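PDB 1R5B: eukaryotic peptide chain release factor GTP-binding subunit from Schizosaccharomyces pombe, which serves as the GTP-binding subunit of a peptide chain release factor and belongs to the elongation factor Tu-like family of translational GTP-binding proteins. Local coordinates for residues Ile46-His51 with Ile147-Ile152; His183-Ile188 with Lys227-Ser232; Glu314-Tyr319 with Arg338-Asp343; Ala361-Ile366 with Gln431-Met436; Val395-Leu400 with Ala426-Gln431. All blocks are in the same frame, centred on the assembly; numbering follows the deposited sequence.

Contact 1: Ile46-His51 with Ile147-Ile152; sequences IVFIGH and IGVLVI
Strands 46-50 and 147-152 run side by side in parallel, their axes 4.6 Å apart at closest approach and 28° out of line, with Ile46 beside Ile147 and Ile49 beside Leu150. Four N-H...O=C hydrogen bonds join them, every donor arriving nearly along the C=O axis of its acceptor; the straightest runs from Val151 N to Ile49 O at 2.8 Å. Val149 is held at both ends, its N giving to Val47 O and its O receiving from Ile49 N. Direct bonding stops at His51, where His51 N lies 4.5 Å from Val151 O and a water bridges the two. Gly50, with phi 149°, passes close to Val151 O, the glycine CA 3.8 Å away. Phe48, its CG anti to the carbonyl carbon, lies alongside Val149, whose CB sits over one ring face in a CH-pi contact, 4.1 Å from the ring centroid. Val151 CG2 meets the edge of the same ring, 4.0 Å from Phe48 CD2. Ile46 CD1 reaches obliquely to Val149 CG2 at 3.8 Å, and touches Ile147 CG2 as well. On the other face the side chains of Ile49 and Leu150 cross obliquely, Ile49 CG2 4.0 Å from Leu150 CD1. Helix 56-66, which follows the probable P-loop begun by Gly50, covers Phe48 and Val151; helix 169-178 covers Ile49 and Leu150, while strands 121-125 and 184-189 flank the pair in the sheet.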
# COMPACT_ATOMS: atom_id res chain seq x y z
N ILE A 46 -0.11 -10.78 -4.65
CA ILE A 46 1.27 -11.05 -5.04
C ILE A 46 1.33 -12.33 -5.85
O ILE A 46 0.64 -13.30 -5.54
CB ILE A 46 2.19 -11.11 -3.81
CG1 ILE A 46 3.66 -11.19 -4.22
CG2 ILE A 46 1.83 -12.27 -2.91
CD1 ILE A 46 4.61 -10.85 -3.10
N VAL A 47 2.14 -12.32 -6.89
CA VAL A 47 2.32 -13.50 -7.72
C VAL A 47 3.80 -13.79 -7.85
O VAL A 47 4.60 -12.87 -7.99
CB VAL A 47 1.66 -13.33 -9.10
CG1 VAL A 47 2.32 -12.20 -9.92
CG2 VAL A 47 1.70 -14.63 -9.86
N PHE A 48 4.16 -15.06 -7.77
CA PHE A 48 5.54 -15.52 -7.90
C PHE A 48 5.72 -16.22 -9.24
O PHE A 48 4.88 -17.01 -9.66
CB PHE A 48 5.89 -16.47 -6.75
CG PHE A 48 6.08 -15.78 -5.44
CD1 PHE A 48 5.00 -15.32 -4.73
CD2 PHE A 48 7.34 -15.57 -4.93
CE1 PHE A 48 5.17 -14.68 -3.53
CE2 PHE A 48 7.52 -14.92 -3.72
CZ PHE A 48 6.43 -14.47 -3.02
N ILE A 49 6.83 -15.90 -9.90
CA ILE A 49 7.14 -16.40 -11.24
C ILE A 49 8.55 -16.98 -11.26
O ILE A 49 9.44 -16.49 -10.57
CB ILE A 49 7.03 -15.25 -12.26
CG1 ILE A 49 5.63 -14.64 -12.24
CG2 ILE A 49 7.37 -15.73 -13.67
CD1 ILE A 49 5.43 -13.52 -13.22
N GLY A 50 8.76 -18.01 -12.06
CA GLY A 50 10.07 -18.64 -12.15
C GLY A 50 9.96 -20.11 -12.47
O GLY A 50 8.87 -20.64 -12.65
N HIS A 51 11.11 -20.77 -12.57
CA HIS A 51 11.17 -22.20 -12.83
C HIS A 51 10.83 -22.98 -11.56
O HIS A 51 11.10 -22.52 -10.46
CB HIS A 51 12.56 -22.59 -13.36
CG HIS A 51 12.59 -23.90 -14.08
ND1 HIS A 51 12.38 -25.11 -13.44
CD2 HIS A 51 12.83 -24.20 -15.38
CE1 HIS A 51 12.48 -26.09 -14.32
NE2 HIS A 51 12.75 -25.57 -15.50
N ILE A 147 2.14 -7.07 -6.96
CA ILE A 147 3.57 -7.31 -6.88
C ILE A 147 3.89 -8.59 -7.64
O ILE A 147 3.21 -9.59 -7.48
CB ILE A 147 4.00 -7.48 -5.42
CG1 ILE A 147 3.73 -6.21 -4.59
CG2 ILE A 147 5.48 -7.84 -5.33
CD1 ILE A 147 3.69 -6.48 -3.08
N GLY A 148 4.92 -8.56 -8.47
CA GLY A 148 5.41 -9.72 -9.18
C GLY A 148 6.80 -10.00 -8.68
O GLY A 148 7.62 -9.09 -8.60
N VAL A 149 7.05 -11.24 -8.27
CA VAL A 149 8.36 -11.65 -7.78
C VAL A 149 8.91 -12.72 -8.72
O VAL A 149 8.33 -13.80 -8.82
CB VAL A 149 8.30 -12.21 -6.36
CG1 VAL A 149 9.71 -12.59 -5.87
CG2 VAL A 149 7.67 -11.20 -5.38
N LEU A 150 9.97 -12.39 -9.45
CA LEU A 150 10.64 -13.36 -10.31
C LEU A 150 11.73 -14.04 -9.49
O LEU A 150 12.63 -13.37 -9.01
CB LEU A 150 11.22 -12.68 -11.56
CG LEU A 150 12.05 -13.52 -12.52
CD1 LEU A 150 11.22 -14.60 -13.15
CD2 LEU A 150 12.65 -12.63 -13.61
N VAL A 151 11.63 -15.36 -9.30
CA VAL A 151 12.61 -16.10 -8.50
C VAL A 151 13.61 -16.78 -9.41
O VAL A 151 13.24 -17.58 -10.26
CB VAL A 151 11.92 -17.15 -7.61
CG1 VAL A 151 12.90 -17.71 -6.59
CG2 VAL A 151 10.72 -16.52 -6.88
N ILE A 152 14.88 -16.43 -9.23
CA ILE A 152 15.97 -16.94 -10.06
C ILE A 152 16.96 -17.72 -9.21
O ILE A 152 17.30 -17.31 -8.11
CB ILE A 152 16.70 -15.77 -10.77
CG1 ILE A 152 15.74 -15.00 -11.70
CG2 ILE A 152 17.90 -16.28 -11.56
CD1 ILE A 152 15.33 -15.75 -12.96
O HOH W 1 13.72 -19.13 -12.58

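Contact 2: His183-Ile188 with Lys227-Ser232; sequences HLVVVI and KYMPVS
Lys227 O takes the straightest bond; like Val186 O, Met229 O and Ile188 O it is gripped by one N-H and one CA-H. Val186 N donates to Lys227 O from 2.8 Å (178° at the hydrogen), nearly along the C=O axis, and Val185 CA lies 3.6 Å from Lys227 O. Four more backbone hydrogen bonds continue the parallel pairing, the last from Val231 N to Ile188 O at 2.9 Å, with the donor above the carbonyl plane. Tyr228 lies alongside Val186, the ring's CD2 3.6 Å from Val186 CG1, while the phenol OH bonds to Ser222. On the other face Val187 and Val231 cross at about a right angle, and Val187 CG1 meets Val231 CG2 at a tight 3.3 Å; that methyl of Val231 takes the crowded position between N and carbonyl carbon. Met229 CE comes more loosely to Val185 CG1, at 4.3 Å. Helix 200-218 connects the strands in a beta-alpha-beta crossover and packs on Tyr228. At the segment's end Ser232 OG bonds to Asp192 and Thr235, joining what read as the SA and NKxD motifs; in P-loop GTPases these line the nucleotide site, as they probably do here at the sheet's edge.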
# COMPACT_ATOMS: atom_id res chain seq x y z
N HIS A 183 6.99 -2.99 -12.10
CA HIS A 183 8.06 -2.89 -11.14
C HIS A 183 8.30 -4.30 -10.62
O HIS A 183 7.55 -4.81 -9.79
CB HIS A 183 7.66 -1.94 -10.01
CG HIS A 183 8.71 -1.78 -8.96
ND1 HIS A 183 8.91 -2.72 -7.98
CD2 HIS A 183 9.60 -0.79 -8.74
CE1 HIS A 183 9.88 -2.31 -7.18
NE2 HIS A 183 10.32 -1.14 -7.62
N LEU A 184 9.33 -4.93 -11.15
CA LEU A 184 9.57 -6.33 -10.91
C LEU A 184 10.49 -6.49 -9.71
O LEU A 184 11.54 -5.86 -9.64
CB LEU A 184 10.22 -6.93 -12.15
CG LEU A 184 10.35 -8.44 -12.23
CD1 LEU A 184 9.00 -9.09 -12.17
CD2 LEU A 184 11.03 -8.80 -13.54
N VAL A 185 10.08 -7.31 -8.75
CA VAL A 185 10.97 -7.76 -7.69
C VAL A 185 11.63 -9.07 -8.13
O VAL A 185 10.93 -10.03 -8.45
CB VAL A 185 10.20 -7.97 -6.37
CG1 VAL A 185 11.14 -8.45 -5.29
CG2 VAL A 185 9.51 -6.68 -5.94
N VAL A 186 12.95 -9.09 -8.17
CA VAL A 186 13.72 -10.23 -8.64
C VAL A 186 14.48 -10.78 -7.45
O VAL A 186 15.36 -10.11 -6.90
CB VAL A 186 14.71 -9.83 -9.75
CG1 VAL A 186 15.63 -11.00 -10.10
CG2 VAL A 186 13.98 -9.36 -10.96
N VAL A 187 14.14 -12.00 -7.05
CA VAL A 187 14.74 -12.64 -5.90
C VAL A 187 15.82 -13.64 -6.38
O VAL A 187 15.52 -14.59 -7.10
CB VAL A 187 13.63 -13.29 -5.04
CG1 VAL A 187 14.12 -14.40 -4.22
CG2 VAL A 187 13.00 -12.22 -4.13
N ILE A 188 17.07 -13.38 -6.03
CA ILE A 188 18.16 -14.27 -6.37
C ILE A 188 18.24 -15.33 -5.25
O ILE A 188 18.72 -15.04 -4.15
CB ILE A 188 19.50 -13.49 -6.48
CG1 ILE A 188 19.42 -12.33 -7.49
CG2 ILE A 188 20.64 -14.44 -6.87
CD1 ILE A 188 19.10 -12.71 -8.87
N LYS A 227 13.85 -4.32 -8.48
CA LYS A 227 14.52 -4.47 -7.19
C LYS A 227 15.13 -5.86 -7.15
O LYS A 227 14.40 -6.85 -7.31
CB LYS A 227 13.52 -4.32 -6.02
CG LYS A 227 14.14 -4.40 -4.60
CD LYS A 227 15.22 -3.34 -4.44
CE LYS A 227 15.58 -3.06 -3.00
NZ LYS A 227 16.49 -4.07 -2.50
N TYR A 228 16.43 -5.95 -6.92
CA TYR A 228 17.11 -7.24 -6.75
C TYR A 228 17.35 -7.50 -5.27
O TYR A 228 17.66 -6.57 -4.50
CB TYR A 228 18.44 -7.26 -7.50
CG TYR A 228 18.27 -7.13 -8.99
CD1 TYR A 228 18.36 -5.89 -9.61
CD2 TYR A 228 17.98 -8.24 -9.78
CE1 TYR A 228 18.18 -5.76 -10.98
CE2 TYR A 228 17.80 -8.12 -11.16
CZ TYR A 228 17.90 -6.88 -11.74
OH TYR A 228 17.74 -6.75 -13.09
N MET A 229 17.20 -8.77 -4.85
CA MET A 229 17.43 -9.16 -3.46
C MET A 229 17.92 -10.59 -3.36
O MET A 229 17.32 -11.49 -3.95
CB MET A 229 16.15 -9.04 -2.66
CG MET A 229 16.23 -7.93 -1.64
SD MET A 229 14.76 -7.72 -0.73
CE MET A 229 13.63 -7.54 -1.96
N PRO A 230 18.99 -10.81 -2.61
CA PRO A 230 19.48 -12.16 -2.36
C PRO A 230 18.66 -12.77 -1.24
O PRO A 230 18.31 -12.06 -0.29
CB PRO A 230 20.92 -11.93 -1.93
CG PRO A 230 20.89 -10.62 -1.25
CD PRO A 230 19.83 -9.81 -1.92
N VAL A 231 18.31 -14.04 -1.42
CA VAL A 231 17.70 -14.85 -0.38
C VAL A 231 18.17 -16.30 -0.50
O VAL A 231 18.80 -16.71 -1.48
CB VAL A 231 16.17 -14.86 -0.46
CG1 VAL A 231 15.60 -13.45 -0.57
CG2 VAL A 231 15.68 -15.70 -1.64
N SER A 232 17.84 -17.08 0.52
CA SER A 232 17.88 -18.52 0.46
C SER A 232 16.60 -19.05 1.08
O SER A 232 16.39 -18.93 2.29
CB SER A 232 19.10 -19.08 1.18
OG SER A 232 18.95 -20.47 1.39

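Contact 3: Glu314-Tyr319 with Arg338-Asp343; sequences EVTAIY and RVRGDD
The Arg338 guanidinium and the Tyr319 ring meet edge to edge, their planes nearly perpendicular at 89°. Arg338 NH1 lies in the plane of the ring and donates to Tyr319 OH at 3.1 Å, almost straight (174°), with the hydroxyl in the guanidinium plane. Ala317 CB sits at the same guanidinium edge, 3.8 Å from Arg338 NH1. A bend at chi3 swings the arginine tip to this position, where a water accepts from NH1 and bonds to Thr316 OG1. Nearer the backbone, Thr316 OG1 rests 3.5 Å from Arg338 CG, and Thr316 CG2 meets Arg340 CB at 3.8 Å. The Glu314 side chain runs alongside that of Arg340, carboxylate and guanidinium planes 63° apart, but Glu314 OE1 stays 4.6 Å from Arg340 NE, probably a weak attraction but no salt bridge. The antiparallel strands are joined by reciprocal backbone hydrogen bonds between Glu314 and Arg340, Glu314 N reaching Arg340 O at 3.1 Å. Between Val315 and Ala317 the register slips by one residue, a beta bulge with Thr316 at the bend. Within the antiparallel beta domain, strand 287-292 continues the sheet beyond Arg338 and Val339, while strands 302-307 and 325-330 also pair with strand 311-319.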
# COMPACT_ATOMS: atom_id res chain seq x y z
N GLU A 314 -4.15 22.63 -13.90
CA GLU A 314 -3.05 21.96 -14.57
C GLU A 314 -1.83 21.89 -13.64
O GLU A 314 -1.38 22.90 -13.12
CB GLU A 314 -2.70 22.68 -15.86
CG GLU A 314 -1.84 21.85 -16.80
CD GLU A 314 -1.21 22.64 -17.93
OE1 GLU A 314 -1.50 23.85 -18.07
OE2 GLU A 314 -0.42 22.04 -18.68
N VAL A 315 -1.31 20.69 -13.44
CA VAL A 315 -0.03 20.50 -12.76
C VAL A 315 1.14 20.82 -13.72
O VAL A 315 1.40 20.05 -14.64
CB VAL A 315 0.09 19.06 -12.24
CG1 VAL A 315 1.49 18.79 -11.69
CG2 VAL A 315 -0.98 18.80 -11.19
N THR A 316 1.82 21.94 -13.50
CA THR A 316 2.94 22.35 -14.37
C THR A 316 4.32 21.90 -13.89
O THR A 316 5.30 21.99 -14.64
CB THR A 316 2.95 23.89 -14.56
OG1 THR A 316 3.13 24.54 -13.29
CG2 THR A 316 1.61 24.40 -15.07
N ALA A 317 4.40 21.43 -12.65
CA ALA A 317 5.66 20.91 -12.13
C ALA A 317 5.47 20.06 -10.89
O ALA A 317 4.55 20.29 -10.12
CB ALA A 317 6.62 22.06 -11.84
N ILE A 318 6.36 19.08 -10.71
CA ILE A 318 6.37 18.18 -9.57
C ILE A 318 7.73 18.23 -8.89
O ILE A 318 8.76 18.26 -9.56
CB ILE A 318 6.08 16.73 -10.04
CG1 ILE A 318 4.81 16.68 -10.90
CG2 ILE A 318 5.96 15.79 -8.84
CD1 ILE A 318 4.58 15.34 -11.55
N TYR A 319 7.73 18.21 -7.56
CA TYR A 319 8.97 18.21 -6.76
C TYR A 319 8.86 17.21 -5.61
O TYR A 319 7.79 17.04 -5.03
CB TYR A 319 9.24 19.60 -6.18
CG TYR A 319 9.39 20.72 -7.19
CD1 TYR A 319 8.29 21.49 -7.58
CD2 TYR A 319 10.63 21.04 -7.74
CE1 TYR A 319 8.42 22.53 -8.49
CE2 TYR A 319 10.77 22.09 -8.66
CZ TYR A 319 9.67 22.83 -9.03
OH TYR A 319 9.81 23.84 -9.94
N ARG A 338 3.36 22.48 -8.38
CA ARG A 338 2.92 23.77 -8.88
C ARG A 338 1.71 23.55 -9.77
O ARG A 338 1.69 22.63 -10.58
CB ARG A 338 4.02 24.51 -9.65
CG ARG A 338 3.57 25.90 -10.10
CD ARG A 338 4.67 26.79 -10.65
NE ARG A 338 5.67 27.11 -9.64
CZ ARG A 338 6.82 26.46 -9.46
NH1 ARG A 338 7.14 25.42 -10.21
NH2 ARG A 338 7.65 26.86 -8.51
N VAL A 339 0.71 24.41 -9.62
CA VAL A 339 -0.52 24.31 -10.40
C VAL A 339 -0.90 25.63 -11.04
O VAL A 339 -0.49 26.69 -10.58
CB VAL A 339 -1.71 23.78 -9.54
CG1 VAL A 339 -1.39 22.41 -9.00
CG2 VAL A 339 -2.06 24.74 -8.41
N ARG A 340 -1.70 25.55 -12.09
CA ARG A 340 -2.07 26.70 -12.91
C ARG A 340 -3.58 26.71 -13.12
O ARG A 340 -4.19 25.65 -13.32
CB ARG A 340 -1.36 26.59 -14.27
CG ARG A 340 -1.69 27.70 -15.25
CD ARG A 340 -1.19 27.42 -16.65
NE ARG A 340 0.10 28.05 -16.91
CZ ARG A 340 0.33 29.02 -17.80
NH1 ARG A 340 -0.65 29.53 -18.55
NH2 ARG A 340 1.56 29.50 -17.93
N GLY A 341 -4.16 27.92 -13.07
CA GLY A 341 -5.60 28.13 -13.23
C GLY A 341 -6.23 28.83 -12.03
O GLY A 341 -5.54 29.43 -11.18
N ASP A 342 -7.57 28.72 -11.96
CA ASP A 342 -8.36 29.32 -10.88
C ASP A 342 -8.34 28.51 -9.57
O ASP A 342 -9.19 27.63 -9.36
CB ASP A 342 -9.80 29.51 -11.34
CG ASP A 342 -10.53 30.54 -10.52
OD1 ASP A 342 -11.50 31.12 -11.05
OD2 ASP A 342 -10.21 30.85 -9.35
N ASP A 343 -7.40 28.83 -8.69
CA ASP A 343 -7.23 28.08 -7.44
C ASP A 343 -7.64 28.85 -6.19
O ASP A 343 -7.23 28.52 -5.08
CB ASP A 343 -5.78 27.57 -7.32
CG ASP A 343 -4.75 28.69 -7.37
OD1 ASP A 343 -4.93 29.71 -6.68
OD2 ASP A 343 -3.72 28.60 -8.07
O HOH W 2 6.29 25.26 -13.15

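Contact 4: Ala361-Ile366 with Gln431-Met436; sequences ATTRFI and QTPVCM
Two very short antiparallel strands, 361-362 and 433-435, meet here in the C-terminal beta domain, next to a corner at Thr363 where the chain turns into strand 364-371. The hydrogen bonding centres on one pair: Thr362 N reaches Val434 O at 3.2 Å, and Val434 N returns the bond to Thr362 O. Both donors stand above the carbonyl planes. An ST turn shapes the corner, Arg364 N donating to Thr362 OG1 at 3.2 Å; the same hydroxyl is bonded to Leu466 O in the terminal strand, so the corner is tied to strand 457-466. Apolar packing comes next. Ala361 CB faces Cys435 SG at 4.2 Å, and Thr363 lays its methyl CG2 against the Pro433 ring, 4.0 Å from Pro433 CG. Last is the aromatic contact, for which the corner brings Phe365 round toward Met436. Both first torsions put CG in the crowded position between N and carbonyl carbon, and the methionine bends at chi3 (62°) so that sulfur and methyl lie over one ring face together, a Met-aromatic contact with CH-pi character. SD and CE of Met436 are each 3.7 Å from the Phe365 ring centroid, and the methyl CE comes within 3.4 Å of Phe365 CE1.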
# COMPACT_ATOMS: atom_id res chain seq x y z
N ALA A 361 -17.00 12.28 -3.00
CA ALA A 361 -17.25 13.27 -1.99
C ALA A 361 -18.73 13.19 -1.66
O ALA A 361 -19.55 12.97 -2.54
CB ALA A 361 -16.91 14.63 -2.49
N THR A 362 -19.05 13.35 -0.39
CA THR A 362 -20.42 13.16 0.06
C THR A 362 -20.66 13.87 1.38
O THR A 362 -19.73 14.33 2.01
CB THR A 362 -20.71 11.65 0.19
OG1 THR A 362 -22.11 11.40 0.31
CG2 THR A 362 -20.12 11.08 1.47
N THR A 363 -21.93 13.95 1.76
CA THR A 363 -22.31 14.41 3.09
C THR A 363 -22.91 13.27 3.92
O THR A 363 -23.30 13.49 5.06
CB THR A 363 -23.34 15.56 2.99
OG1 THR A 363 -24.40 15.21 2.09
CG2 THR A 363 -22.72 16.80 2.37
N ARG A 364 -22.98 12.07 3.36
CA ARG A 364 -23.68 10.95 4.01
C ARG A 364 -22.93 9.63 3.87
O ARG A 364 -22.65 9.18 2.77
CB ARG A 364 -25.09 10.81 3.44
CG ARG A 364 -25.97 12.01 3.74
CD ARG A 364 -27.43 11.82 3.38
NE ARG A 364 -28.13 13.11 3.31
CZ ARG A 364 -28.14 13.93 2.26
NH1 ARG A 364 -27.48 13.62 1.14
NH2 ARG A 364 -28.83 15.07 2.31
N PHE A 365 -22.63 9.00 5.01
CA PHE A 365 -21.87 7.75 5.03
C PHE A 365 -21.97 6.97 6.34
O PHE A 365 -22.25 7.54 7.39
CB PHE A 365 -20.39 8.03 4.77
CG PHE A 365 -19.74 8.88 5.83
CD1 PHE A 365 -19.84 10.25 5.78
CD2 PHE A 365 -19.00 8.31 6.85
CE1 PHE A 365 -19.23 11.03 6.72
CE2 PHE A 365 -18.39 9.10 7.80
CZ PHE A 365 -18.51 10.47 7.72
N ILE A 366 -21.68 5.67 6.26
CA ILE A 366 -21.68 4.78 7.43
C ILE A 366 -20.24 4.64 7.96
O ILE A 366 -19.30 4.68 7.18
CB ILE A 366 -22.27 3.42 7.03
CG1 ILE A 366 -23.63 3.63 6.33
CG2 ILE A 366 -22.43 2.53 8.26
CD1 ILE A 366 -24.36 2.35 5.97
N GLN A 431 -21.83 19.24 7.16
CA GLN A 431 -22.51 20.47 6.71
C GLN A 431 -22.14 20.83 5.27
O GLN A 431 -22.94 21.44 4.56
CB GLN A 431 -22.19 21.67 7.63
CG GLN A 431 -22.86 21.62 9.00
CD GLN A 431 -24.37 21.62 8.91
OE1 GLN A 431 -25.00 22.68 8.95
NE2 GLN A 431 -24.96 20.44 8.78
N THR A 432 -20.92 20.49 4.87
CA THR A 432 -20.49 20.65 3.47
C THR A 432 -19.70 19.42 3.05
O THR A 432 -18.97 18.85 3.85
CB THR A 432 -19.64 21.92 3.28
OG1 THR A 432 -18.43 21.83 4.04
CG2 THR A 432 -20.34 23.17 3.84
N PRO A 433 -19.82 19.02 1.78
CA PRO A 433 -19.24 17.75 1.30
C PRO A 433 -17.74 17.60 1.58
O PRO A 433 -16.99 18.56 1.51
CB PRO A 433 -19.49 17.81 -0.21
CG PRO A 433 -20.62 18.71 -0.39
CD PRO A 433 -20.49 19.75 0.68
N VAL A 434 -17.31 16.38 1.91
CA VAL A 434 -15.89 16.11 2.10
C VAL A 434 -15.50 14.86 1.34
O VAL A 434 -16.31 13.94 1.17
CB VAL A 434 -15.48 16.08 3.61
CG1 VAL A 434 -16.69 15.96 4.52
CG2 VAL A 434 -14.46 14.98 3.91
N CYS A 435 -14.27 14.84 0.85
CA CYS A 435 -13.79 13.72 0.04
C CYS A 435 -13.48 12.55 0.93
O CYS A 435 -12.91 12.72 1.99
CB CYS A 435 -12.54 14.11 -0.74
SG CYS A 435 -12.83 15.53 -1.81
N MET A 436 -13.85 11.36 0.48
CA MET A 436 -13.63 10.15 1.25
C MET A 436 -13.87 8.93 0.35
O MET A 436 -14.55 9.02 -0.67
CB MET A 436 -14.55 10.09 2.49
CG MET A 436 -16.05 9.98 2.17
SD MET A 436 -17.19 9.83 3.61
CE MET A 436 -16.85 11.30 4.37

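Contact 5: Val395-Leu400 with Ala426-Gln431; sequences VSFAKL and AELETQ
Leu428 forms the apolar centre of the first shell. Its two methyls part between neighbours: CD2 touches Val395 CG2 at 3.3 Å, and CD1 of Leu428 lies equally near, 3.3 Å, to Phe397 CD1. Phe397 and Leu428 run side by side, pointing the same way. On the side to which Glu427 points, Lys399 comes from beyond the paired residues; the two lie alongside and join at their tips in a salt bridge, Lys399 NZ to Glu427 OE1 at 2.8 Å, made on the syn lone pair of that oxygen. The lysine bends at chi4 to bring its amine round, and Lys399 CD also lies close to OE1. The backbone places these groups. Ser396 and Glu429 exchange a pair of backbone hydrogen bonds, Ser396 N meeting Glu429 O at 3.0 Å, and Ala398 N donates to Glu427 O at 3.1 Å from well above its carbonyl plane. Past Ala398 the chain swings across so that Lys399 O comes within a tight 3.0 Å of Ala426 CB. Farther out, strand 364-371 pairs with the other side of strand 426-430, Phe365 touching Leu428 and Ile369 touching Phe397, so strand 396-397 lies at an edge of this C-terminal-domain sheet within the chain. Glu429 OE2 also makes a weak, long ion pair with Arg364. The chemistry divides by side: Leu428 takes its apolar neighbours toward the buried side of the strand, while the more exposed side carries charge, where the Lys399-Glu427 bridge probably offsets part of the negative charge that Glu427 and Glu429 bring together.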
# COMPACT_ATOMS: atom_id res chain seq x y z
N VAL A 395 -19.23 17.04 11.83
CA VAL A 395 -19.99 15.80 11.68
C VAL A 395 -20.94 15.52 12.83
O VAL A 395 -20.70 15.93 13.96
CB VAL A 395 -19.03 14.61 11.51
CG1 VAL A 395 -18.29 14.31 12.82
CG2 VAL A 395 -19.77 13.37 11.02
N SER A 396 -22.01 14.80 12.52
CA SER A 396 -23.05 14.42 13.47
C SER A 396 -23.66 13.06 13.10
O SER A 396 -23.61 12.64 11.95
CB SER A 396 -24.15 15.48 13.50
OG SER A 396 -24.76 15.60 12.22
N PHE A 397 -24.26 12.39 14.09
CA PHE A 397 -24.80 11.06 13.86
C PHE A 397 -26.27 11.20 13.47
O PHE A 397 -26.95 12.07 13.98
CB PHE A 397 -24.63 10.17 15.10
CG PHE A 397 -23.18 9.93 15.46
CD1 PHE A 397 -22.55 8.74 15.10
CD2 PHE A 397 -22.44 10.89 16.15
CE1 PHE A 397 -21.21 8.52 15.43
CE2 PHE A 397 -21.10 10.68 16.47
CZ PHE A 397 -20.49 9.50 16.12
N ALA A 398 -26.73 10.36 12.55
CA ALA A 398 -28.07 10.46 11.99
C ALA A 398 -28.92 9.24 12.35
O ALA A 398 -30.01 9.38 12.89
CB ALA A 398 -28.00 10.62 10.48
N LYS A 399 -28.41 8.05 12.05
CA LYS A 399 -29.10 6.80 12.34
C LYS A 399 -28.21 5.87 13.16
O LYS A 399 -27.77 4.83 12.66
CB LYS A 399 -29.53 6.11 11.03
CG LYS A 399 -30.49 6.92 10.17
CD LYS A 399 -31.07 6.07 9.04
CE LYS A 399 -32.13 6.84 8.23
NZ LYS A 399 -31.64 7.19 6.87
N LEU A 400 -27.95 6.24 14.43
CA LEU A 400 -27.18 5.41 15.38
C LEU A 400 -27.76 4.00 15.37
O LEU A 400 -28.92 3.80 15.71
CB LEU A 400 -27.20 6.00 16.81
CG LEU A 400 -25.87 6.10 17.57
CD1 LEU A 400 -24.97 7.15 16.95
CD2 LEU A 400 -26.05 6.41 19.04
N ALA A 426 -22.96 3.16 12.06
CA ALA A 426 -24.13 4.01 11.75
C ALA A 426 -23.87 5.24 10.87
O ALA A 426 -22.72 5.62 10.62
CB ALA A 426 -24.78 4.45 13.04
N GLU A 427 -24.97 5.85 10.42
CA GLU A 427 -24.94 6.99 9.48
C GLU A 427 -24.35 8.26 10.11
O GLU A 427 -24.58 8.56 11.28
CB GLU A 427 -26.35 7.33 8.95
CG GLU A 427 -26.64 6.80 7.55
CD GLU A 427 -27.71 7.61 6.81
OE1 GLU A 427 -28.83 7.08 6.62
OE2 GLU A 427 -27.42 8.76 6.42
N LEU A 428 -23.60 8.99 9.29
CA LEU A 428 -23.00 10.26 9.67
C LEU A 428 -23.30 11.29 8.60
O LEU A 428 -23.63 10.95 7.47
CB LEU A 428 -21.49 10.13 9.85
CG LEU A 428 -21.01 10.03 11.30
CD1 LEU A 428 -21.54 8.75 11.94
CD2 LEU A 428 -19.47 10.10 11.39
N GLU A 429 -23.17 12.56 8.96
CA GLU A 429 -23.50 13.66 8.07
C GLU A 429 -22.59 14.86 8.35
O GLU A 429 -22.22 15.12 9.52
CB GLU A 429 -24.98 14.03 8.20
CG GLU A 429 -25.86 13.52 7.05
CD GLU A 429 -27.30 14.00 7.14
OE1 GLU A 429 -27.53 15.23 7.19
OE2 GLU A 429 -28.21 13.14 7.17
N THR A 430 -22.24 15.58 7.28
CA THR A 430 -21.47 16.83 7.36
C THR A 430 -22.28 18.02 6.84
O THR A 430 -23.29 17.83 6.17
CB THR A 430 -20.20 16.71 6.54
OG1 THR A 430 -20.51 16.18 5.25
CG2 THR A 430 -19.26 15.70 7.14
N GLN A 431 -21.83 19.24 7.16
CA GLN A 431 -22.51 20.47 6.71
C GLN A 431 -22.14 20.83 5.27
O GLN A 431 -22.94 21.44 4.56
CB GLN A 431 -22.19 21.67 7.63
CG GLN A 431 -22.86 21.62 9.00
CD GLN A 431 -24.37 21.62 8.91
OE1 GLN A 431 -25.00 22.68 8.95
NE2 GLN A 431 -24.96 20.44 8.78

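From the N terminus, contact 1 closes the first long loop, bringing strand 147-153 back beside strand 42-50. Contact 2 then closes the helical crossover between strands 184-189 and 226-230, and the two merge into one sheet because strands 147-153 and 184-189 are neighbours in it; Leu150 probably bonds to Val185 and Val187. The chain then leaves the GTP-binding domain, and contact 3 closes a short loop in the separate antiparallel beta domain, about 39 Å centre to centre from contact 1. Contact 4 closes a long loop within the C-terminal domain, with contact 5 nested inside it. These last two share Gln431 and touch through neighbouring strands 364-371 and 426-430. No contacts cross.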